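Local coordinates for protein arginase (Trypanosoma brucei brucei, PDB 4RHJ) that is of unknown function but adopts the arginase-deacetylase fold and, unlike true arginases, evolved without a binuclear manganese cluster, at residues Glu129-Gly134 and Glu152-Leu157; Ala146-Val151 and Leu181-Asp186; Ile163-Phe168 and Gly188-Val193; Pro238-Ile243 and Lys280-Asp285. All coordinates share one frame; numbering follows the deposited sequence.

Contact 1 (Glu129-Gly134 and Glu152-Leu157)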
# COMPACT_ATOMS: atom_id res chain seq x y z
N GLU A 129 6.95 -34.84 15.50
CA GLU A 129 6.08 -35.92 15.03
C GLU A 129 5.62 -35.67 13.59
O GLU A 129 5.06 -36.55 12.96
CB GLU A 129 4.87 -36.09 15.94
CG GLU A 129 4.22 -37.46 15.88
CD GLU A 129 4.57 -38.36 17.06
OE1 GLU A 129 5.42 -37.98 17.89
OE2 GLU A 129 3.99 -39.45 17.18
N LEU A 130 5.86 -34.46 13.09
CA LEU A 130 5.60 -34.15 11.70
C LEU A 130 6.83 -34.42 10.84
O LEU A 130 6.74 -34.87 9.70
CB LEU A 130 5.16 -32.69 11.54
CG LEU A 130 3.71 -32.45 11.92
CD1 LEU A 130 3.23 -31.06 11.53
CD2 LEU A 130 2.82 -33.55 11.34
N LEU A 131 7.99 -34.12 11.43
CA LEU A 131 9.28 -34.29 10.78
C LEU A 131 9.69 -35.74 10.73
O LEU A 131 10.34 -36.16 9.79
CB LEU A 131 10.36 -33.48 11.50
CG LEU A 131 10.37 -31.98 11.28
CD1 LEU A 131 11.42 -31.34 12.15
CD2 LEU A 131 10.61 -31.69 9.81
N GLU A 132 9.31 -36.51 11.75
CA GLU A 132 9.63 -37.93 11.75
C GLU A 132 9.01 -38.58 10.52
O GLU A 132 9.64 -39.43 9.87
CB GLU A 132 9.16 -38.60 13.03
CG GLU A 132 10.13 -38.45 14.17
CD GLU A 132 9.60 -38.98 15.48
OE1 GLU A 132 8.79 -39.94 15.47
OE2 GLU A 132 9.99 -38.44 16.54
N LYS A 133 7.80 -38.16 10.17
CA LYS A 133 7.06 -38.81 9.10
C LYS A 133 7.33 -38.23 7.70
O LYS A 133 6.70 -38.64 6.73
CB LYS A 133 5.56 -38.74 9.38
CG LYS A 133 5.11 -39.17 10.76
CD LYS A 133 3.60 -38.97 10.90
CE LYS A 133 3.06 -39.45 12.24
NZ LYS A 133 2.81 -40.93 12.27
N GLY A 134 8.26 -37.30 7.59
CA GLY A 134 8.62 -36.79 6.29
C GLY A 134 7.67 -35.75 5.72
O GLY A 134 7.61 -35.56 4.51
N GLU A 152 14.36 -26.99 16.46
CA GLU A 152 14.99 -27.85 17.48
C GLU A 152 14.55 -29.31 17.40
O GLU A 152 15.32 -30.20 17.76
CB GLU A 152 14.75 -27.29 18.87
CG GLU A 152 15.74 -26.20 19.23
CD GLU A 152 15.81 -25.93 20.69
OE1 GLU A 152 14.74 -25.95 21.33
OE2 GLU A 152 16.92 -25.70 21.20
N ALA A 153 13.33 -29.54 16.92
CA ALA A 153 12.85 -30.88 16.59
C ALA A 153 13.61 -31.47 15.41
O ALA A 153 13.73 -32.69 15.27
CB ALA A 153 11.41 -30.84 16.28
N TYR A 154 14.12 -30.59 14.55
CA TYR A 154 14.83 -31.00 13.34
C TYR A 154 16.25 -31.43 13.67
O TYR A 154 16.74 -32.45 13.18
CB TYR A 154 14.87 -29.85 12.32
CG TYR A 154 15.30 -30.29 10.94
CD1 TYR A 154 16.63 -30.49 10.64
CD2 TYR A 154 14.36 -30.51 9.95
CE1 TYR A 154 17.02 -30.90 9.39
CE2 TYR A 154 14.74 -30.92 8.69
CZ TYR A 154 16.07 -31.12 8.42
OH TYR A 154 16.45 -31.53 7.17
N LYS A 155 16.90 -30.63 14.50
CA LYS A 155 18.27 -30.88 14.90
C LYS A 155 18.35 -32.06 15.87
O LYS A 155 19.38 -32.70 16.00
CB LYS A 155 18.87 -29.62 15.54
CG LYS A 155 20.38 -29.57 15.50
CD LYS A 155 20.89 -29.52 14.07
CE LYS A 155 22.37 -29.20 14.05
NZ LYS A 155 22.87 -29.11 12.67
N ARG A 156 17.26 -32.33 16.57
CA ARG A 156 17.16 -33.52 17.40
C ARG A 156 17.15 -34.76 16.52
O ARG A 156 17.93 -35.69 16.74
CB ARG A 156 15.90 -33.46 18.26
CG ARG A 156 15.36 -34.81 18.69
CD ARG A 156 13.84 -34.81 18.66
NE ARG A 156 13.31 -33.44 18.65
CZ ARG A 156 13.11 -32.72 19.75
NH1 ARG A 156 13.40 -33.21 20.94
NH2 ARG A 156 12.64 -31.49 19.65
N LEU A 157 16.27 -34.74 15.53
CA LEU A 157 16.21 -35.78 14.50
C LEU A 157 17.48 -35.83 13.65
O LEU A 157 18.07 -36.90 13.43
CB LEU A 157 15.00 -35.55 13.60
CG LEU A 157 13.65 -35.69 14.30
CD1 LEU A 157 12.52 -35.50 13.34
CD2 LEU A 157 13.59 -37.06 14.97
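Leu131 reaches from the last turn of helix 116-131 into the flank of helix 148-157 and meets Ala153, Tyr154 and Leu157. Its CG sits beside the backbone N, opposite the carbonyl carbon (chi1 -76°), and the branch then stretches out; this turn sends both methyls onto helix 148-157, and CB is left facing Leu157. CD1 settles against the backbone at Tyr154, 3.6 Å from Tyr154 CA, and also lies 3.8 Å from Tyr154 CB. The other methyl, CD2, comes to 3.9 Å from Tyr154 CD2 in the ring. The tyrosine is turned the other way, with CG opposite its own N (chi1 -167°). That sends the ring off across the direction of Leu131, and the two side chains meet at about a right angle. Ala153 CB backs the same leucine methyl, 4.2 Å from Leu131 CD1.

One turn along, Leu157 points back at the first helix. Its CD1 presses to 3.5 Å from Leu131 CB, slightly tighter than ordinary carbon packing, while its CD2 rests 3.8 Å from Glu132 CG. The glutamate chain is extended beyond CG and crosses the leucine nearly at right angles; Glu132 is exposed at this edge of the contact. No hydrogen bond joins the segments. Just past these contacts the chain leaves the helix at Gly134, whose positive phi completes a Schellman motif. This is plain helix-to-helix packing in the alpha/beta fold of the arginase family, where consecutive helices lie against each other alongside the parallel sheet.

Contact 2 (Ala146-Val151 and Leu181-Asp186)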
# COMPACT_ATOMS: atom_id res chain seq x y z
N ALA A 146 7.34 -20.41 17.64
CA ALA A 146 7.33 -21.64 16.85
C ALA A 146 8.42 -21.66 15.78
O ALA A 146 8.30 -22.36 14.79
CB ALA A 146 5.98 -21.84 16.20
N THR A 147 9.45 -20.85 15.96
CA THR A 147 10.64 -20.98 15.13
C THR A 147 11.62 -21.82 15.91
O THR A 147 12.11 -22.83 15.41
CB THR A 147 11.24 -19.62 14.75
OG1 THR A 147 10.43 -19.04 13.72
CG2 THR A 147 12.69 -19.77 14.24
N LEU A 148 11.83 -21.44 17.16
CA LEU A 148 12.69 -22.16 18.09
C LEU A 148 12.38 -23.66 18.18
O LEU A 148 13.26 -24.48 17.98
CB LEU A 148 12.56 -21.50 19.48
CG LEU A 148 13.23 -22.13 20.69
CD1 LEU A 148 14.71 -22.40 20.44
CD2 LEU A 148 13.04 -21.21 21.89
N SER A 149 11.12 -24.01 18.45
CA SER A 149 10.72 -25.40 18.68
C SER A 149 10.89 -26.30 17.46
O SER A 149 11.35 -27.43 17.57
CB SER A 149 9.27 -25.47 19.14
OG SER A 149 8.90 -24.30 19.85
N MET A 150 10.49 -25.78 16.30
CA MET A 150 10.44 -26.54 15.05
C MET A 150 11.83 -26.87 14.49
O MET A 150 12.08 -27.99 14.01
CB MET A 150 9.63 -25.78 13.99
CG MET A 150 8.15 -25.58 14.34
SD MET A 150 7.30 -24.55 13.11
CE MET A 150 7.31 -25.63 11.68
N VAL A 151 12.72 -25.89 14.54
CA VAL A 151 14.10 -26.13 14.17
C VAL A 151 14.82 -27.00 15.21
O VAL A 151 15.76 -27.71 14.88
CB VAL A 151 14.86 -24.79 13.97
CG1 VAL A 151 14.80 -24.00 15.20
CG2 VAL A 151 16.32 -25.03 13.57
N LEU A 181 15.50 -16.60 17.70
CA LEU A 181 16.66 -16.74 16.82
C LEU A 181 17.96 -16.58 17.63
O LEU A 181 18.96 -17.27 17.39
CB LEU A 181 16.59 -15.70 15.70
CG LEU A 181 15.19 -15.13 15.47
CD1 LEU A 181 15.26 -13.76 14.84
CD2 LEU A 181 14.36 -16.09 14.63
N ARG A 182 17.92 -15.66 18.59
CA ARG A 182 18.99 -15.48 19.56
C ARG A 182 19.25 -16.77 20.34
O ARG A 182 20.39 -17.09 20.68
CB ARG A 182 18.62 -14.34 20.51
CG ARG A 182 19.60 -14.11 21.63
CD ARG A 182 20.95 -13.76 21.10
NE ARG A 182 21.90 -13.53 22.18
CZ ARG A 182 22.10 -12.35 22.76
NH1 ARG A 182 21.41 -11.29 22.35
NH2 ARG A 182 22.98 -12.23 23.74
N VAL A 183 18.19 -17.51 20.63
CA VAL A 183 18.32 -18.75 21.36
C VAL A 183 18.99 -19.81 20.50
O VAL A 183 19.80 -20.60 20.98
CB VAL A 183 16.96 -19.27 21.85
CG1 VAL A 183 17.11 -20.63 22.52
CG2 VAL A 183 16.34 -18.28 22.81
N LEU A 184 18.66 -19.82 19.21
CA LEU A 184 19.20 -20.85 18.34
C LEU A 184 20.67 -20.60 18.04
O LEU A 184 21.47 -21.52 18.12
CB LEU A 184 18.39 -20.92 17.04
CG LEU A 184 16.94 -21.33 17.27
CD1 LEU A 184 16.12 -21.01 16.05
CD2 LEU A 184 16.86 -22.80 17.63
N LEU A 185 21.00 -19.36 17.70
CA LEU A 185 22.38 -18.96 17.46
C LEU A 185 23.30 -19.40 18.58
O LEU A 185 24.32 -20.05 18.34
CB LEU A 185 22.47 -17.45 17.27
CG LEU A 185 21.97 -16.99 15.91
CD1 LEU A 185 21.89 -15.49 15.87
CD2 LEU A 185 22.88 -17.52 14.82
N ASP A 186 22.93 -19.06 19.81
CA ASP A 186 23.77 -19.35 20.96
C ASP A 186 23.86 -20.83 21.24
O ASP A 186 24.78 -21.28 21.92
CB ASP A 186 23.25 -18.62 22.18
CG ASP A 186 23.60 -17.15 22.17
OD1 ASP A 186 22.70 -16.33 21.92
OD2 ASP A 186 24.78 -16.83 22.39
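Leu184 is the bump of this contact, and Thr147, Leu148 and Val151 form the hollow that takes it. Its forked end straddles Val151 CG1, which fits into the notch between the methyls, 3.4 Å from both Leu184 CD1 and Leu184 CD2. That is tight for carbon against carbon. The valine puts CG1 in the narrow slot between its own N and carbonyl carbon (chi1 58°), and this turns that methyl squarely at the fork; the valine and leucine run alongside one another, pointing opposite ways.

The other contacts are looser. On one flank Leu148 CD1 comes 3.6 Å from Leu184 CD2. The same leucine methyl is also a bump in its own right, for it reaches 3.6 Å from Val183 CG1, so it is lodged between two neighbouring residues of the second helix. Although the first bond of Leu148 aims neither at the other helix nor away from it, placing CG opposite the backbone N (chi1 173°) brings the tip across. On the other flank Thr147 CG2 lies 4.1 Å from Leu184 CD1 and 4.1 Å from Leu181 CD2, touching both leucines lightly. Only the threonine's methyl serves the helix; its hydroxyl OG1 is hydrogen-bonded to Ser242 OG in the sheet, so the residue is split between the two layers.

Ile165 of strand 163-168 touches both Thr147 and Leu184 from the sheet side. Two helices packed side by side through aliphatic side chains, over a parallel sheet, are characteristic of the alpha/beta arginase-deacetylase fold.

Contact 3 (Ile163-Phe168 and Gly188-Val193)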
# COMPACT_ATOMS: atom_id res chain seq x y z
N ILE A 163 21.45 -26.43 9.70
CA ILE A 163 20.22 -25.65 9.52
C ILE A 163 20.49 -24.15 9.46
O ILE A 163 21.09 -23.59 10.38
CB ILE A 163 19.21 -25.90 10.65
CG1 ILE A 163 18.91 -27.40 10.78
CG2 ILE A 163 17.95 -25.07 10.42
CD1 ILE A 163 18.02 -27.75 11.95
N VAL A 164 20.05 -23.51 8.39
CA VAL A 164 20.12 -22.06 8.33
C VAL A 164 18.71 -21.51 8.39
O VAL A 164 17.75 -22.26 8.27
CB VAL A 164 20.84 -21.55 7.08
CG1 VAL A 164 22.06 -22.41 6.80
CG2 VAL A 164 19.89 -21.54 5.89
N ILE A 165 18.60 -20.20 8.58
CA ILE A 165 17.30 -19.56 8.71
C ILE A 165 17.23 -18.30 7.86
O ILE A 165 18.14 -17.49 7.88
CB ILE A 165 16.99 -19.19 10.19
CG1 ILE A 165 16.81 -20.46 11.03
CG2 ILE A 165 15.74 -18.34 10.28
CD1 ILE A 165 16.30 -20.21 12.42
N VAL A 166 16.15 -18.16 7.10
CA VAL A 166 15.90 -16.91 6.37
C VAL A 166 14.82 -16.12 7.12
O VAL A 166 13.64 -16.48 7.07
CB VAL A 166 15.48 -17.17 4.91
CG1 VAL A 166 15.12 -15.86 4.23
CG2 VAL A 166 16.61 -17.83 4.16
N HIS A 167 15.21 -15.07 7.85
CA HIS A 167 14.29 -14.37 8.76
C HIS A 167 13.82 -13.02 8.22
O HIS A 167 14.60 -12.10 8.00
CB HIS A 167 14.93 -14.17 10.16
CG HIS A 167 14.03 -13.48 11.15
ND1 HIS A 167 14.42 -12.34 11.83
CD2 HIS A 167 12.76 -13.74 11.55
CE1 HIS A 167 13.43 -11.95 12.62
NE2 HIS A 167 12.42 -12.78 12.47
N PHE A 168 12.51 -12.92 8.03
CA PHE A 168 11.84 -11.71 7.55
C PHE A 168 11.10 -10.95 8.65
O PHE A 168 10.03 -11.35 9.07
CB PHE A 168 10.81 -12.06 6.47
CG PHE A 168 11.38 -12.71 5.24
CD1 PHE A 168 11.89 -11.95 4.22
CD2 PHE A 168 11.36 -14.10 5.10
CE1 PHE A 168 12.41 -12.56 3.09
CE2 PHE A 168 11.86 -14.71 3.99
CZ PHE A 168 12.38 -13.95 2.98
N GLY A 188 24.27 -22.86 18.88
CA GLY A 188 25.06 -23.33 17.77
C GLY A 188 24.34 -24.36 16.93
O GLY A 188 24.95 -25.29 16.41
N LEU A 189 23.03 -24.20 16.83
CA LEU A 189 22.21 -25.04 15.97
C LEU A 189 22.20 -24.41 14.59
O LEU A 189 22.03 -25.07 13.58
CB LEU A 189 20.79 -25.19 16.53
CG LEU A 189 20.65 -25.78 17.94
CD1 LEU A 189 19.20 -25.84 18.36
CD2 LEU A 189 21.27 -27.17 18.04
N LEU A 190 22.42 -23.10 14.59
CA LEU A 190 22.35 -22.30 13.38
C LEU A 190 23.73 -22.10 12.77
O LEU A 190 24.60 -21.47 13.37
CB LEU A 190 21.72 -20.95 13.69
CG LEU A 190 20.29 -20.78 13.18
CD1 LEU A 190 19.54 -22.10 13.27
CD2 LEU A 190 19.57 -19.68 13.94
N LYS A 191 23.92 -22.62 11.56
CA LYS A 191 25.17 -22.41 10.85
C LYS A 191 25.12 -21.09 10.08
O LYS A 191 26.07 -20.73 9.37
CB LYS A 191 25.45 -23.59 9.90
CG LYS A 191 26.91 -24.04 9.87
CD LYS A 191 27.28 -24.92 11.07
CE LYS A 191 28.65 -25.56 10.88
NZ LYS A 191 29.08 -26.47 12.00
N GLY A 192 24.01 -20.36 10.21
CA GLY A 192 23.87 -19.05 9.58
C GLY A 192 22.49 -18.44 9.66
O GLY A 192 21.50 -19.16 9.68
N VAL A 193 22.43 -17.11 9.70
CA VAL A 193 21.16 -16.37 9.66
C VAL A 193 21.13 -15.31 8.58
O VAL A 193 21.97 -14.41 8.54
CB VAL A 193 20.85 -15.68 11.01
CG1 VAL A 193 19.58 -14.83 10.90
CG2 VAL A 193 20.71 -16.70 12.12
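Ile163 O meets both Leu190 and the backbone N of Lys191 across the two strands of a beta-alpha-beta crossover, in which strand 163-168 leads through helix 180-186 to the parallel strand 190-196. Leu190 is the side chain to follow. Its CB stands back from the neighbouring strand, and chi1 of -106° lies away from any staggered position, swinging CG inward to 4.0 Å from Ile163 O. From there the branch divides. CD1 leans over the backbone, 3.6 Å from Ile163 O, and also borders Ile165 CD1 at 3.8 Å. CD2 runs on to 3.6 Å from Ile165 CD1. Ile165 is deposited in two conformers, which makes both touches with its CD1 less certain. Leu184 of the connecting helix packs on Leu190 as well.

The backbone around this leucine is bent, because the chain turns a corner at Lys191. Lys191 N still donates to Ile163 O, at 3.2 Å and tilted from the carbonyl plane. Val164 CB packs against the bare backbone of Gly192, 3.6 Å from Gly192 O. That carbonyl is used again one residue on, where Ile165 N donates to Gly192 O over 3.3 Å with an N-H...O angle of 150°.

Contact 4 (Pro238-Ile243 and Lys280-Asp285)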
# COMPACT_ATOMS: atom_id res chain seq x y z
N PRO A 238 19.89 -26.76 4.18
CA PRO A 238 18.46 -26.87 4.50
C PRO A 238 17.87 -25.59 5.10
O PRO A 238 18.41 -25.05 6.05
CB PRO A 238 18.42 -28.00 5.53
CG PRO A 238 19.55 -28.87 5.14
CD PRO A 238 20.64 -27.94 4.66
N VAL A 239 16.77 -25.10 4.54
CA VAL A 239 16.25 -23.80 4.92
C VAL A 239 15.02 -23.87 5.84
O VAL A 239 14.03 -24.49 5.51
CB VAL A 239 15.87 -22.94 3.68
CG1 VAL A 239 15.41 -21.56 4.11
CG2 VAL A 239 17.05 -22.79 2.72
N PHE A 240 15.12 -23.22 6.99
CA PHE A 240 13.96 -22.89 7.79
C PHE A 240 13.48 -21.54 7.31
O PHE A 240 14.29 -20.64 7.06
CB PHE A 240 14.30 -22.84 9.29
CG PHE A 240 13.12 -22.57 10.19
CD1 PHE A 240 12.55 -23.59 10.95
CD2 PHE A 240 12.59 -21.29 10.31
CE1 PHE A 240 11.46 -23.34 11.78
CE2 PHE A 240 11.50 -21.04 11.14
CZ PHE A 240 10.94 -22.07 11.88
N ILE A 241 12.18 -21.36 7.16
CA ILE A 241 11.71 -20.06 6.74
C ILE A 241 10.86 -19.48 7.84
O ILE A 241 9.89 -20.10 8.27
CB ILE A 241 10.95 -20.15 5.40
CG1 ILE A 241 11.96 -20.45 4.28
CG2 ILE A 241 10.22 -18.85 5.12
CD1 ILE A 241 11.39 -20.50 2.88
N SER A 242 11.27 -18.31 8.33
CA SER A 242 10.58 -17.62 9.43
C SER A 242 10.15 -16.25 8.94
O SER A 242 10.97 -15.44 8.48
CB SER A 242 11.47 -17.48 10.66
OG SER A 242 10.71 -17.08 11.80
N ILE A 243 8.84 -16.00 9.06
CA ILE A 243 8.17 -14.87 8.44
C ILE A 243 7.34 -14.10 9.46
O ILE A 243 6.30 -14.55 9.90
CB ILE A 243 7.27 -15.33 7.27
CG1 ILE A 243 8.13 -15.74 6.06
CG2 ILE A 243 6.26 -14.26 6.89
CD1 ILE A 243 7.37 -16.45 4.98
N LYS A 280 16.21 -28.26 0.51
CA LYS A 280 14.98 -28.59 1.23
C LYS A 280 14.64 -27.49 2.23
O LYS A 280 15.52 -26.80 2.73
CB LYS A 280 15.13 -29.92 1.97
CG LYS A 280 16.37 -29.98 2.82
CD LYS A 280 16.04 -30.44 4.22
CE LYS A 280 15.11 -29.46 4.91
NZ LYS A 280 13.71 -29.97 5.02
N VAL A 281 13.36 -27.35 2.54
CA VAL A 281 12.94 -26.45 3.60
C VAL A 281 12.66 -27.25 4.87
O VAL A 281 11.98 -28.26 4.82
CB VAL A 281 11.71 -25.63 3.18
CG1 VAL A 281 11.18 -24.82 4.33
CG2 VAL A 281 12.06 -24.74 2.02
N VAL A 282 13.22 -26.83 6.00
CA VAL A 282 13.05 -27.61 7.23
C VAL A 282 11.71 -27.30 7.88
O VAL A 282 11.16 -28.12 8.62
CB VAL A 282 14.18 -27.36 8.26
CG1 VAL A 282 15.51 -27.15 7.58
CG2 VAL A 282 13.87 -26.22 9.16
N GLY A 283 11.17 -26.13 7.56
CA GLY A 283 9.90 -25.72 8.11
C GLY A 283 9.65 -24.24 7.94
O GLY A 283 10.55 -23.48 7.57
N ILE A 284 8.41 -23.83 8.19
CA ILE A 284 7.96 -22.46 7.97
C ILE A 284 7.04 -21.98 9.10
O ILE A 284 6.06 -22.63 9.44
CB ILE A 284 7.20 -22.31 6.61
CG1 ILE A 284 8.07 -22.76 5.44
CG2 ILE A 284 6.74 -20.87 6.38
CD1 ILE A 284 7.31 -22.88 4.16
N ASP A 285 7.38 -20.84 9.68
CA ASP A 285 6.60 -20.27 10.75
C ASP A 285 6.12 -18.91 10.34
O ASP A 285 6.91 -17.97 10.23
CB ASP A 285 7.39 -20.15 12.07
CG ASP A 285 6.56 -19.53 13.20
OD1 ASP A 285 5.32 -19.66 13.19
OD2 ASP A 285 7.15 -18.92 14.11
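Phe240 lays one face of its ring over the backbone of the neighbouring strand, with Gly283 O above the plane and displaced toward the rim, 3.8 Å from Phe240 CG. Having CG opposite the backbone N (chi1 -177°) puts the ring over strand 281-287, and Gly283 has no side chain in its way. Val282 approaches at the edge instead: its CG2 lies near the ring plane, 3.4 Å from Phe240 CD1, and the two side chains are at about a right angle. Further on, Asp285 runs beside the phenylalanine and points the same way. Phe240 CZ touches Asp285 CB at 4.0 Å, while the carboxylate plane is turned 74° from the ring.

The opposite face of the sheet is aliphatic, carrying Val239, Ile241, Val281 and Ile284; there Ile241 CB meets Ile284 CG1 at 3.9 Å. At the start of the strands Pro238 and Lys280 cross obliquely, the lysine's CD resting 3.7 Å from Pro238 CB.

Backbone hydrogen bonds between the parallel strands hold these side chains in register. Gly283 O, besides lying over the ring, accepts a nearly straight bond from Ile241 N at 2.7 Å, and Asp285 N donates to Ile241 O at 3.0 Å. Between the Val239-Val281 and Ile241-Ile284 pairs, Val282 is one residue too many, a beta bulge.

Ser242 OG is hydrogen-bonded to Thr147 OG1, which also bonds weakly to Asp285 OD2; Ser139 weakly holds Asp285 OD1. The chemistry therefore divides by face: one is apolar, while on the other Phe240 and Gly283 give way to Ser242 and Asp285, close in sequence to Asp244, which binds manganese in another structure of this protein.

Overall arrangement
Contact 4 is the deepest, near the middle of the chain in the central parallel sheet, and the one most firmly tied by backbone hydrogen bonds. Contact 3 belongs to the same sheet, since strands 163-168 and 239-244 are neighbours, but it lies toward one side, has fewer bonds and is only partly buried. Contacts 1 and 2 share helix 148-157, which packs on helix 116-131 in one and helix 180-186 in the other; both are largely aliphatic and free of cross-segment hydrogen bonds, with contact 1 reaching the surface at Glu132. Thr147 ties contact 2 to contact 4 through polar bonds, whereas Tyr154 links contact 1 to contacts 3 and 4 by packing.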